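Local coordinates for SAR-endolysin (Enterobacteria phage P1, PDB 1XJU), which hydrolyses the peptidoglycan of the host cell wall after release from the inner membrane, so that the host lyses and phage particles escape, at residues Glu54-Ile57 against Leu58-Glu61; Glu146-Leu149 against Cys150-Gly153; Phe128-Asn132 against Gly133-Arg137; Arg137-Lys140 against Ile141-Lys145. All coordinates share one frame; numbering follows the deposited sequence.

Contact 1. Residues Glu54-Ile57 against Leu58-Glu61; sequences EKNI and LIAE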
ATOM      1  N   GLU A  54       6.765  -0.908 -13.401  1.00 10.77           N
ATOM      2  CA  GLU A  54       6.927  -2.344 -13.134  1.00 12.66           C
ATOM      3  C   GLU A  54       7.934  -2.626 -12.058  1.00 12.98           C
ATOM      4  O   GLU A  54       7.716  -3.528 -11.231  1.00 14.37           O
ATOM      5  CB  GLU A  54       7.298  -3.090 -14.421  1.00 16.05           C
ATOM      6  CG  GLU A  54       6.137  -3.128 -15.352  1.00 18.83           C
ATOM      7  CD  GLU A  54       4.985  -3.923 -14.752  1.00 22.99           C
ATOM      8  OE1 GLU A  54       5.241  -4.903 -14.020  1.00 22.70           O
ATOM      9  OE2 GLU A  54       3.870  -3.517 -14.958  1.00 21.88           O
ATOM     10  N   LYS A  55       9.022  -1.866 -12.024  1.00 13.84           N
ATOM     11  CA  LYS A  55      10.006  -1.997 -10.969  1.00 14.97           C
ATOM     12  C   LYS A  55       9.340  -1.732  -9.634  1.00 11.75           C
ATOM     13  O   LYS A  55       9.622  -2.442  -8.635  1.00 13.17           O
ATOM     14  CB  LYS A  55      11.166  -0.997 -11.218  1.00 18.60           C
ATOM     15  CG  LYS A  55      12.155  -0.733 -10.019  1.00 21.80           C
ATOM     16  CD  LYS A  55      12.965   0.615 -10.107  1.00 24.28           C
ATOM     17  CE  LYS A  55      14.015   0.758  -8.969  1.00 27.97           C
ATOM     18  NZ  LYS A  55      15.344   0.165  -9.293  1.00 27.94           N
ATOM     19  N   ASN A  56       8.464  -0.751  -9.592  1.00 11.21           N
ATOM     20  CA  ASN A  56       7.825  -0.424  -8.332  1.00  9.95           C
ATOM     21  C   ASN A  56       6.832  -1.490  -7.900  1.00  8.98           C
ATOM     22  O   ASN A  56       6.697  -1.747  -6.697  1.00  9.57           O
ATOM     23  CB  ASN A  56       7.213   0.976  -8.368  1.00 10.48           C
ATOM     24  CG  ASN A  56       8.254   2.068  -8.194  1.00 11.64           C
ATOM     25  OD1 ASN A  56       9.175   1.938  -7.391  1.00 14.11           O
ATOM     26  ND2 ASN A  56       8.066   3.193  -8.891  1.00 12.71           N
ATOM     27  N   ILE A  57       6.177  -2.138  -8.830  1.00  9.29           N
ATOM     28  CA  ILE A  57       5.350  -3.317  -8.489  1.00  9.38           C
ATOM     29  C   ILE A  57       6.229  -4.418  -7.905  1.00 10.74           C
ATOM     30  O   ILE A  57       5.870  -5.002  -6.872  1.00 10.68           O
ATOM     31  CB  ILE A  57       4.540  -3.800  -9.661  1.00 10.27           C
ATOM     32  CG1 ILE A  57       3.522  -2.731 -10.075  1.00 10.63           C
ATOM     33  CG2 ILE A  57       3.785  -5.107  -9.306  1.00 11.00           C
ATOM     34  CD1 ILE A  57       2.730  -3.051 -11.315  1.00 11.26           C
ATOM     35  N   LEU A  58       7.411  -4.659  -8.482  1.00 11.21           N
ATOM     36  CA  LEU A  58       8.335  -5.641  -7.947  1.00 11.41           C
ATOM     37  C   LEU A  58       8.780  -5.323  -6.578  1.00 10.48           C
ATOM     38  O   LEU A  58       8.841  -6.246  -5.737  1.00 10.35           O
ATOM     39  CB  LEU A  58       9.570  -5.793  -8.884  1.00 13.39           C
ATOM     40  CG  LEU A  58      10.556  -6.929  -8.546  1.00 15.36           C
ATOM     41  CD1 LEU A  58       9.843  -8.261  -8.607  1.00 20.65           C
ATOM     42  CD2 LEU A  58      11.712  -6.941  -9.517  1.00 16.51           C
ATOM     43  N   ILE A  59       9.095  -4.082  -6.298  1.00 11.24           N
ATOM     44  CA  ILE A  59       9.500  -3.652  -5.016  1.00 10.17           C
ATOM     45  C   ILE A  59       8.387  -3.833  -3.991  1.00  9.16           C
ATOM     46  O   ILE A  59       8.632  -4.262  -2.854  1.00  9.33           O
ATOM     47  CB  ILE A  59      10.003  -2.170  -5.030  1.00 11.64           C
ATOM     48  CG1 ILE A  59      11.331  -2.061  -5.761  1.00 12.48           C
ATOM     49  CG2 ILE A  59      10.204  -1.657  -3.649  1.00 12.67           C
ATOM     50  CD1 ILE A  59      11.712  -0.652  -6.103  1.00 13.20           C
ATOM     51  N   ALA A  60       7.160  -3.569  -4.385  1.00  8.44           N
ATOM     52  CA  ALA A  60       6.007  -3.811  -3.529  1.00  8.07           C
ATOM     53  C   ALA A  60       5.848  -5.275  -3.199  1.00  7.99           C
ATOM     54  O   ALA A  60       5.622  -5.642  -2.038  1.00  8.69           O
ATOM     55  CB  ALA A  60       4.765  -3.223  -4.183  1.00  8.39           C
ATOM     56  N   GLU A  61       5.953  -6.147  -4.181  1.00  8.50           N
ATOM     57  CA  GLU A  61       5.871  -7.584  -3.957  1.00  9.05           C
ATOM     58  C   GLU A  61       6.966  -8.011  -3.028  1.00  8.96           C
ATOM     59  O   GLU A  61       6.732  -8.846  -2.137  1.00  9.30           O
ATOM     60  CB  GLU A  61       5.945  -8.355  -5.295  1.00  9.18           C
ATOM     61  CG  GLU A  61       4.736  -8.169  -6.139  1.00 10.02           C
ATOM     62  CD  GLU A  61       4.494  -9.204  -7.223  1.00 12.14           C
ATOM     63  OE1 GLU A  61       3.593  -8.959  -8.041  1.00 14.16           O
ATOM     64  OE2 GLU A  61       5.105 -10.291  -7.200  1.00 13.44           O
TER
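I59 lays its CD1 methyl against the aliphatic chain of K55, one helical turn earlier. CD1 is 3.9 Å from both CG and CE of K55, and the two chains cross at a slant. The same methyl is 3.8 Å from OD1 of N56, whose side chain runs beside that of I59 and points the same way. I59 reaches this place because CG1 lies anti to the carbonyl carbon (chi1 -70°), which turns the CG1-CD1 arm back along the helix. CG1 itself rests 3.4 Å from O of K55.

On another flank of helix 46-67, CG2 of I57 passes OE1 of E61 at 4.1 Å, a loose approach. Beyond CG, E61 is extended and touches F78 and T82 of helix 75-88. Its carboxylate is held by T2 OG1 and the amino group of R1. I57 and N56 pack on F86 of helix 75-88.

Four i to i+4 backbone bonds hold the two turns; E61 N to I57 O is 2.9 Å. The side-chain contacts along the helix are aliphatic or methyl to oxygen, with no side-chain hydrogen bond among them. The side chains thus meet by van der Waals packing, while E61 turns its charge to R1 and T2.

Contact 2. Residues Glu146-Leu149 against Cys150-Gly153; sequences ERQL and CLTG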
ATOM      1  N   GLU A 146      -9.224  -2.950  -1.678  1.00  8.93           N
ATOM      2  CA  GLU A 146      -8.196  -3.936  -1.421  1.00  8.75           C
ATOM      3  C   GLU A 146      -8.640  -4.945  -0.380  1.00  8.84           C
ATOM      4  O   GLU A 146      -8.376  -6.161  -0.554  1.00  9.42           O
ATOM      5  CB  GLU A 146      -6.886  -3.245  -0.968  1.00  8.60           C
ATOM      6  CG  GLU A 146      -6.183  -2.425  -2.027  1.00  9.01           C
ATOM      7  CD  GLU A 146      -5.142  -1.528  -1.438  1.00  8.73           C
ATOM      8  OE1 GLU A 146      -4.449  -0.822  -2.275  1.00  8.85           O
ATOM      9  OE2 GLU A 146      -5.074  -1.407  -0.217  1.00  9.01           O
ATOM     10  N   ARG A 147      -9.284  -4.512   0.677  1.00  8.77           N
ATOM     11  CA  ARG A 147      -9.740  -5.414   1.728  1.00  9.65           C
ATOM     12  C   ARG A 147     -10.705  -6.447   1.187  1.00  9.82           C
ATOM     13  O   ARG A 147     -10.595  -7.615   1.526  1.00  9.70           O
ATOM     14  CB  ARG A 147     -10.340  -4.623   2.868  1.00  9.58           C
ATOM     15  CG  ARG A 147     -11.085  -5.442   3.907  1.00 10.51           C
ATOM     16  CD  ARG A 147     -11.791  -4.610   4.939  1.00 11.83           C
ATOM     17  NE  ARG A 147     -12.996  -4.007   4.346  1.00 15.46           N
ATOM     18  CZ  ARG A 147     -13.677  -2.967   4.872  1.00 16.48           C
ATOM     19  NH1 ARG A 147     -14.697  -2.454   4.191  1.00 17.54           N
ATOM     20  NH2 ARG A 147     -13.342  -2.418   6.039  1.00 17.18           N
ATOM     21  N   GLN A 148     -11.623  -6.048   0.340  1.00 10.13           N
ATOM     22  CA  GLN A 148     -12.556  -7.022  -0.202  1.00 10.83           C
ATOM     23  C   GLN A 148     -11.872  -8.030  -1.084  1.00 10.04           C
ATOM     24  O   GLN A 148     -12.250  -9.229  -1.017  1.00 10.76           O
ATOM     25  CB  GLN A 148     -13.684  -6.315  -0.882  1.00 12.77           C
ATOM     26  CG  GLN A 148     -14.554  -5.501   0.136  1.00 14.92           C
ATOM     27  CD  GLN A 148     -14.912  -6.253   1.486  1.00 15.22           C
ATOM     28  OE1 GLN A 148     -14.417  -5.882   2.566  1.00 17.24           O
ATOM     29  NE2 GLN A 148     -15.749  -7.302   1.403  1.00 17.00           N
ATOM     30  N   LEU A 149     -10.908  -7.613  -1.882  1.00 10.25           N
ATOM     31  CA  LEU A 149     -10.120  -8.580  -2.617  1.00  9.71           C
ATOM     32  C   LEU A 149      -9.389  -9.535  -1.670  1.00  9.43           C
ATOM     33  O   LEU A 149      -9.455 -10.756  -1.818  1.00  9.78           O
ATOM     34  CB  LEU A 149      -9.110  -7.886  -3.526  1.00 10.45           C
ATOM     35  CG  LEU A 149      -8.108  -8.812  -4.192  1.00 11.12           C
ATOM     36  CD1 LEU A 149      -8.798  -9.864  -5.072  1.00 11.55           C
ATOM     37  CD2 LEU A 149      -7.119  -7.987  -5.045  1.00 11.01           C
ATOM     38  N   CYS A 150      -8.724  -8.955  -0.682  1.00  8.82           N
ATOM     39  CA  CYS A 150      -7.914  -9.679   0.273  1.00  8.84           C
ATOM     40  C   CYS A 150      -8.701 -10.801   0.937  1.00  9.73           C
ATOM     41  O   CYS A 150      -8.187 -11.909   1.121  1.00  9.80           O
ATOM     42  CB  CYS A 150      -7.432  -8.622   1.274  1.00  9.21           C
ATOM     43  SG  CYS A 150      -6.101  -9.058   2.410  1.00  9.32           S
ATOM     44  N   LEU A 151      -9.945 -10.518   1.308  1.00  9.24           N
ATOM     45  CA  LEU A 151     -10.778 -11.453   2.060  1.00  9.50           C
ATOM     46  C   LEU A 151     -11.404 -12.503   1.177  1.00  9.56           C
ATOM     47  O   LEU A 151     -11.977 -13.484   1.713  1.00 10.36           O
ATOM     48  CB  LEU A 151     -11.901 -10.705   2.755  1.00 10.07           C
ATOM     49  CG  LEU A 151     -11.485  -9.778   3.883  1.00 10.25           C
ATOM     50  CD1 LEU A 151     -12.640  -8.884   4.298  1.00 11.51           C
ATOM     51  CD2 LEU A 151     -10.996 -10.615   5.022  1.00 11.12           C
ATOM     52  N   THR A 152     -11.344 -12.365  -0.137  1.00 10.06           N
ATOM     53  CA  THR A 152     -12.053 -13.300  -1.027  1.00 10.16           C
ATOM     54  C   THR A 152     -11.391 -14.669  -0.970  1.00 10.03           C
ATOM     55  O   THR A 152     -10.198 -14.832  -1.280  1.00 10.34           O
ATOM     56  CB  THR A 152     -12.027 -12.763  -2.433  1.00 11.35           C
ATOM     57  OG1 THR A 152     -12.748 -11.510  -2.487  1.00 11.92           O
ATOM     58  CG2 THR A 152     -12.705 -13.700  -3.441  1.00 12.68           C
ATOM     59  N   GLY A 153     -12.181 -15.657  -0.571  1.00 10.09           N
ATOM     60  CA  GLY A 153     -11.707 -17.023  -0.290  1.00  9.87           C
ATOM     61  C   GLY A 153     -11.367 -17.313   1.147  1.00  9.85           C
ATOM     62  O   GLY A 153     -11.128 -18.471   1.522  1.00  9.99           O
TER
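T152 OG1 donates a hydrogen bond to the backbone O of Q148, 2.8 Å away. With OG1 anti to its own carbonyl carbon (chi1 -63°), the hydroxyl swings back over the last helical turn. T152 N bonds to O of L149 at 3.0 Å. It sits above that carbonyl plane, 59° out of it. C150 N and L151 N still make regular helical bonds, to O of E146 and of R147. The T152 N bond spans three residues instead of four, and G153 follows with positive phi.

R147 NE bonds to OE1 of its neighbour Q148 at 3.0 Å, in the plane of the amide but tilted 25° from the guanidinium plane. L151 packs against both side chains. Its CD1 is 3.8 Å from CG of R147, alongside it, and 3.9 Å from OE1 of Q148.

The buried carboxylate of E146 takes a hydrogen bond with S83 of helix 75-88. C150 SG forms a disulfide with C122, which fastens helix 137-151 to helix 118-123. L151 also packs on helix 118-123, against V119 and C122. L149 faces A5 and L9 of helix 4-10, while C150 touches A77 and A80 of helix 75-88.

Contact 3. Residues Phe128-Asn132 against Gly133-Arg137; sequences FVNSN and GVPLR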
ATOM      1  N   PHE A 128      -4.749   2.650   6.777  1.00 12.22           N
ATOM      2  CA  PHE A 128      -3.761   3.456   6.045  1.00 11.88           C
ATOM      3  C   PHE A 128      -4.428   4.374   5.043  1.00 11.48           C
ATOM      4  O   PHE A 128      -4.485   4.066   3.858  1.00 11.22           O
ATOM      5  CB  PHE A 128      -2.726   2.531   5.371  1.00 12.02           C
ATOM      6  CG  PHE A 128      -2.049   1.630   6.364  1.00 12.00           C
ATOM      7  CD1 PHE A 128      -2.610   0.395   6.685  1.00 11.98           C
ATOM      8  CD2 PHE A 128      -0.966   2.079   7.112  1.00 11.98           C
ATOM      9  CE1 PHE A 128      -2.066  -0.340   7.729  1.00 11.38           C
ATOM     10  CE2 PHE A 128      -0.433   1.345   8.107  1.00 12.86           C
ATOM     11  CZ  PHE A 128      -0.996   0.137   8.415  1.00 12.96           C
ATOM     12  N   VAL A 129      -4.976   5.470   5.527  1.00 11.83           N
ATOM     13  CA  VAL A 129      -5.766   6.354   4.710  1.00 12.73           C
ATOM     14  C   VAL A 129      -5.282   7.787   4.758  1.00 13.44           C
ATOM     15  O   VAL A 129      -5.990   8.695   4.275  1.00 14.61           O
ATOM     16  CB  VAL A 129      -7.286   6.257   5.081  1.00 14.60           C
ATOM     17  CG1 VAL A 129      -7.771   4.856   4.826  1.00 14.56           C
ATOM     18  CG2 VAL A 129      -7.526   6.709   6.516  1.00 16.92           C
ATOM     19  N   ASN A 130      -4.061   7.991   5.252  1.00 12.48           N
ATOM     20  CA  ASN A 130      -3.485   9.328   5.417  1.00 13.12           C
ATOM     21  C   ASN A 130      -2.360   9.577   4.430  1.00 12.73           C
ATOM     22  O   ASN A 130      -1.624   8.653   4.052  1.00 13.61           O
ATOM     23  CB  ASN A 130      -2.868   9.477   6.802  1.00 15.17           C
ATOM     24  CG  ASN A 130      -3.874   9.635   7.912  1.00 16.86           C
ATOM     25  OD1 ASN A 130      -5.077   9.688   7.690  1.00 18.55           O
ATOM     26  ND2 ASN A 130      -3.353   9.674   9.138  1.00 20.33           N
ATOM     27  N   SER A 131      -2.225  10.838   4.025  1.00 12.89           N
ATOM     28  CA  SER A 131      -1.008  11.277   3.331  1.00 14.49           C
ATOM     29  C   SER A 131      -0.495  12.487   4.023  1.00 14.25           C
ATOM     30  O   SER A 131      -1.240  13.436   4.195  1.00 15.26           O
ATOM     31  CB  SER A 131      -1.296  11.621   1.870  1.00 15.81           C
ATOM     32  OG  SER A 131      -0.114  12.107   1.204  1.00 17.88           O
ATOM     33  N   ASN A 132       0.764  12.439   4.410  1.00 15.23           N
ATOM     34  CA  ASN A 132       1.375  13.497   5.182  1.00 16.19           C
ATOM     35  C   ASN A 132       0.527  13.818   6.408  1.00 16.99           C
ATOM     36  O   ASN A 132       0.406  14.968   6.777  1.00 18.12           O
ATOM     37  CB  ASN A 132       1.615  14.746   4.321  1.00 16.87           C
ATOM     38  CG  ASN A 132       2.593  15.711   4.968  1.00 19.36           C
ATOM     39  OD1 ASN A 132       3.582  15.284   5.571  1.00 21.85           O
ATOM     40  ND2 ASN A 132       2.307  17.006   4.861  1.00 20.87           N
ATOM     41  N   GLY A 133      -0.042  12.783   7.043  1.00 15.90           N
ATOM     42  CA  GLY A 133      -0.861  12.969   8.237  1.00 16.27           C
ATOM     43  C   GLY A 133      -2.270  13.473   8.015  1.00 17.36           C
ATOM     44  O   GLY A 133      -2.999  13.658   8.989  1.00 20.17           O
ATOM     45  N   VAL A 134      -2.664  13.672   6.754  1.00 16.67           N
ATOM     46  CA  VAL A 134      -3.934  14.218   6.386  1.00 17.19           C
ATOM     47  C   VAL A 134      -4.806  13.085   5.885  1.00 16.17           C
ATOM     48  O   VAL A 134      -4.447  12.366   4.944  1.00 14.89           O
ATOM     49  CB  VAL A 134      -3.805  15.278   5.251  1.00 18.43           C
ATOM     50  CG1 VAL A 134      -5.182  15.805   4.873  1.00 20.27           C
ATOM     51  CG2 VAL A 134      -2.852  16.393   5.650  1.00 19.33           C
ATOM     52  N   PRO A 135      -5.966  12.890   6.488  1.00 16.05           N
ATOM     53  CA  PRO A 135      -6.877  11.816   6.044  1.00 15.55           C
ATOM     54  C   PRO A 135      -7.469  12.105   4.654  1.00 14.74           C
ATOM     55  O   PRO A 135      -7.848  13.264   4.390  1.00 17.04           O
ATOM     56  CB  PRO A 135      -8.011  11.844   7.069  1.00 17.57           C
ATOM     57  CG  PRO A 135      -7.882  13.155   7.750  1.00 18.77           C
ATOM     58  CD  PRO A 135      -6.514  13.712   7.590  1.00 17.75           C
ATOM     59  N   LEU A 136      -7.554  11.080   3.785  1.00 13.72           N
ATOM     60  CA  LEU A 136      -8.068  11.235   2.426  1.00 13.51           C
ATOM     61  C   LEU A 136      -9.130  10.216   2.074  1.00 12.41           C
ATOM     62  O   LEU A 136      -8.889   9.007   2.134  1.00 12.63           O
ATOM     63  CB  LEU A 136      -6.931  11.177   1.378  1.00 12.55           C
ATOM     64  CG  LEU A 136      -5.855  12.256   1.486  1.00 13.61           C
ATOM     65  CD1 LEU A 136      -4.753  11.964   0.488  1.00 13.44           C
ATOM     66  CD2 LEU A 136      -6.375  13.637   1.186  1.00 15.58           C
ATOM     67  N   ARG A 137     -10.292  10.694   1.655  1.00 13.49           N
ATOM     68  CA  ARG A 137     -11.357   9.784   1.216  1.00 13.95           C
ATOM     69  C   ARG A 137     -10.920   8.836   0.116  1.00 13.17           C
ATOM     70  O   ARG A 137     -11.276   7.638   0.135  1.00 14.85           O
ATOM     71  CB  ARG A 137     -12.570  10.574   0.748  1.00 15.49           C
ATOM     72  CG  ARG A 137     -13.625   9.725   0.097  1.00 16.48           C
ATOM     73  CD  ARG A 137     -14.907  10.520  -0.311  1.00 16.27           C
ATOM     74  NE  ARG A 137     -15.962   9.657  -0.849  1.00 19.23           N
ATOM     75  CZ  ARG A 137     -16.137   9.367  -2.131  1.00 25.30           C
ATOM     76  NH1 ARG A 137     -15.337   9.859  -3.048  1.00 16.39           N
ATOM     77  NH2 ARG A 137     -17.097   8.537  -2.497  1.00 16.36           N
TER
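S131 and V134 face each other as an antiparallel hydrogen-bonded pair. S131 N donates a hydrogen bond to O of V134 at 2.8 Å, and V134 N bonds back to O of S131 at 2.9 Å. The second bond arrives well above the carbonyl plane, as the tight turn brings V134 N over S131 O. The ladder continues with L136 N to O of V129, 2.9 Å.

Between these bonds lies the non-hydrogen-bonded pair N130 and P135. CA of N130 offers a CA-H...O contact to O of V134 at 3.2 Å. The amide of N130 leans across the strand, with OD1 3.2 Å from CA of P135. Its CG is anti to the carbonyl carbon (chi1 -75°), and this carries OD1 over the proline. On the other face, CB of S131 meets CD1 of L136 at 3.7 Å.

A type I' turn from S131 to V134 sets this register. N132 and G133 at its corner both have positive phi, a backbone that glycine takes easily. Together the two short strands form a beta hairpin.

The hairpin leads straight into helix 137-151, with L136 at the N-cap position. V129 packs on K140 and R143 of that helix. S131 touches W28 and L136 touches Y21, both in loops.

Contact 4. Residues Arg137-Lys140 against Ile141-Lys145; sequences RGLK and IRREK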
ATOM      1  N   ARG A 137     -10.292  10.694   1.655  1.00 13.49           N
ATOM      2  CA  ARG A 137     -11.357   9.784   1.216  1.00 13.95           C
ATOM      3  C   ARG A 137     -10.920   8.836   0.116  1.00 13.17           C
ATOM      4  O   ARG A 137     -11.276   7.638   0.135  1.00 14.85           O
ATOM      5  CB  ARG A 137     -12.570  10.574   0.748  1.00 15.49           C
ATOM      6  CG  ARG A 137     -13.625   9.725   0.097  1.00 16.48           C
ATOM      7  CD  ARG A 137     -14.907  10.520  -0.311  1.00 16.27           C
ATOM      8  NE  ARG A 137     -15.962   9.657  -0.849  1.00 19.23           N
ATOM      9  CZ  ARG A 137     -16.137   9.367  -2.131  1.00 25.30           C
ATOM     10  NH1 ARG A 137     -15.337   9.859  -3.048  1.00 16.39           N
ATOM     11  NH2 ARG A 137     -17.097   8.537  -2.497  1.00 16.36           N
ATOM     12  N   GLY A 138     -10.158   9.330  -0.857  1.00 12.57           N
ATOM     13  CA  GLY A 138      -9.710   8.437  -1.909  1.00 12.33           C
ATOM     14  C   GLY A 138      -8.868   7.287  -1.413  1.00 12.07           C
ATOM     15  O   GLY A 138      -8.905   6.208  -2.040  1.00 13.25           O
ATOM     16  N   LEU A 139      -8.102   7.508  -0.361  1.00 11.80           N
ATOM     17  CA  LEU A 139      -7.328   6.402   0.214  1.00 11.61           C
ATOM     18  C   LEU A 139      -8.213   5.431   0.981  1.00 11.53           C
ATOM     19  O   LEU A 139      -8.029   4.202   0.917  1.00 11.86           O
ATOM     20  CB  LEU A 139      -6.187   6.874   1.080  1.00 11.70           C
ATOM     21  CG  LEU A 139      -5.057   7.606   0.333  1.00 13.58           C
ATOM     22  CD1 LEU A 139      -4.083   8.118   1.416  1.00 15.24           C
ATOM     23  CD2 LEU A 139      -4.369   6.716  -0.708  1.00 14.48           C
ATOM     24  N   LYS A 140      -9.232   5.914   1.663  1.00 12.19           N
ATOM     25  CA  LYS A 140     -10.174   5.026   2.333  1.00 13.92           C
ATOM     26  C   LYS A 140     -10.878   4.111   1.343  1.00 12.38           C
ATOM     27  O   LYS A 140     -11.000   2.882   1.579  1.00 13.31           O
ATOM     28  CB  LYS A 140     -11.199   5.856   3.101  1.00 15.17           C
ATOM     29  CG  LYS A 140     -12.031   4.981   3.969  1.00 17.95           C
ATOM     30  CD  LYS A 140     -13.120   5.743   4.667  1.00 19.80           C
ATOM     31  CE  LYS A 140     -14.143   6.310   3.712  1.00 21.48           C
ATOM     32  NZ  LYS A 140     -15.403   6.773   4.482  1.00 22.97           N
ATOM     33  N   ILE A 141     -11.331   4.632   0.227  1.00 12.44           N
ATOM     34  CA  ILE A 141     -11.987   3.842  -0.761  1.00 12.01           C
ATOM     35  C   ILE A 141     -11.070   2.736  -1.296  1.00 11.80           C
ATOM     36  O   ILE A 141     -11.467   1.553  -1.436  1.00 12.06           O
ATOM     37  CB  ILE A 141     -12.444   4.740  -1.921  1.00 14.37           C
ATOM     38  CG1 ILE A 141     -13.606   5.616  -1.511  1.00 16.00           C
ATOM     39  CG2 ILE A 141     -12.890   3.876  -3.063  1.00 15.12           C
ATOM     40  CD1 ILE A 141     -13.933   6.656  -2.593  1.00 17.47           C
ATOM     41  N   ARG A 142      -9.849   3.111  -1.630  1.00 10.64           N
ATOM     42  CA  ARG A 142      -8.821   2.203  -2.111  1.00 10.92           C
ATOM     43  C   ARG A 142      -8.608   1.090  -1.113  1.00 10.36           C
ATOM     44  O   ARG A 142      -8.549  -0.070  -1.537  1.00 10.24           O
ATOM     45  CB  ARG A 142      -7.565   3.019  -2.378  1.00 10.46           C
ATOM     46  CG  ARG A 142      -6.367   2.239  -2.793  1.00 10.66           C
ATOM     47  CD  ARG A 142      -6.565   1.406  -4.025  1.00 10.44           C
ATOM     48  NE  ARG A 142      -5.258   0.806  -4.457  1.00 10.47           N
ATOM     49  CZ  ARG A 142      -4.355   1.350  -5.274  1.00  9.79           C
ATOM     50  NH1 ARG A 142      -4.672   2.461  -5.952  1.00 10.12           N
ATOM     51  NH2 ARG A 142      -3.208   0.744  -5.550  1.00  9.89           N
ATOM     52  N   ARG A 143      -8.381   1.431   0.132  1.00  9.98           N
ATOM     53  CA  ARG A 143      -8.138   0.405   1.165  1.00  9.90           C
ATOM     54  C   ARG A 143      -9.307  -0.556   1.288  1.00 10.35           C
ATOM     55  O   ARG A 143      -9.111  -1.763   1.493  1.00  9.82           O
ATOM     56  CB  ARG A 143      -7.849   1.034   2.496  1.00 10.09           C
ATOM     57  CG  ARG A 143      -6.537   1.830   2.586  1.00  9.67           C
ATOM     58  CD  ARG A 143      -5.267   1.066   2.412  1.00  9.30           C
ATOM     59  NE  ARG A 143      -4.827   0.948   1.047  1.00  9.54           N
ATOM     60  CZ  ARG A 143      -4.176   1.915   0.399  1.00 10.09           C
ATOM     61  NH1 ARG A 143      -3.730   1.702  -0.807  1.00  9.37           N
ATOM     62  NH2 ARG A 143      -4.009   3.100   0.977  1.00 10.60           N
ATOM     63  N   GLU A 144     -10.527  -0.052   1.184  1.00 10.22           N
ATOM     64  CA  GLU A 144     -11.709  -0.935   1.302  1.00 11.06           C
ATOM     65  C   GLU A 144     -11.818  -1.852   0.128  1.00 10.85           C
ATOM     66  O   GLU A 144     -12.145  -3.049   0.274  1.00 11.29           O
ATOM     67  CB  GLU A 144     -12.969  -0.097   1.531  1.00 11.54           C
ATOM     68  CG  GLU A 144     -12.923   0.654   2.855  1.00 13.49           C
ATOM     69  CD  GLU A 144     -14.026   1.674   3.062  1.00 15.57           C
ATOM     70  OE1 GLU A 144     -14.761   1.927   2.093  1.00 18.43           O
ATOM     71  OE2 GLU A 144     -14.112   2.245   4.195  1.00 17.81           O
ATOM     72  N   LYS A 145     -11.517  -1.395  -1.060  1.00 10.80           N
ATOM     73  CA  LYS A 145     -11.518  -2.255  -2.205  1.00 11.47           C
ATOM     74  C   LYS A 145     -10.404  -3.325  -2.122  1.00 10.31           C
ATOM     75  O   LYS A 145     -10.628  -4.512  -2.418  1.00 10.36           O
ATOM     76  CB  LYS A 145     -11.349  -1.466  -3.503  1.00 11.89           C
ATOM     77  CG  LYS A 145     -12.531  -0.625  -3.847  1.00 12.46           C
ATOM     78  CD  LYS A 145     -12.349   0.178  -5.076  1.00 15.92           C
ATOM     79  CE  LYS A 145     -13.593   1.029  -5.311  1.00 20.28           C
ATOM     80  NZ  LYS A 145     -14.847   0.283  -5.592  1.00 26.00           N
TER
HETATM   81  O   HOH W   1     -16.017   3.904   4.488  1.00 33.79           O
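Four i to i+4 backbone bonds join the two segments in one helix, the straightest being R143 N to L139 O at 2.9 Å and 170°, while R142 N to G138 O is longer at 3.3 Å.

I141 sets its CD1 methyl over the centre of one face of the R137 guanidinium, 3.5 Å from CZ. The arginine is extended from CG to NE, and its CG lies beside the carbonyl carbon (chi1 172°), which carries the flat group along the helix to the methyl.

K140 and E144 meet at the surface. OE2 of E144 comes 3.4 Å from CG of K140, against the aliphatic part of the chain. The charged ends stay apart, with NZ 4.7 Å from OE2. A water accepts a hydrogen bond from NZ of K140 at 2.9 Å and lies close to OE2 of E144. The opposite charges probably still favour each other.

L139 and R143 run side by side on the inner flank. CD2 of L139 is 4.0 Å from NH2 of R143, at an oblique angle to the guanidinium. Both buried arginines, R142 and R143, form salt bridges to E146 on the next turn. R142 also bonds to S83, and R143 to N87 and to F128 O. This flank of helix 137-151 therefore lies on helix 75-88, where L139 packs against N87 and M88, and beside the loop residues W28 and M22.

Contact 1 comes first along the chain, in helix 46-67. Contacts 3, 4 and 2 follow in that order, as the hairpin, the start and the end of helix 137-151. Contacts 3 and 4 share R137 and touch, with centres about 10 Å apart. Contacts 4 and 2 adjoin in sequence, their centres about 13 Å apart. Contact 1 stands about 20 Å from contacts 2 and 4 and about 22 Å from contact 3, centre to centre, without touching any of them. Helix 75-88 has side-chain contacts with 1, 2 and 4, so it links helix 46-67 to helix 137-151 within the phage lysozyme fold.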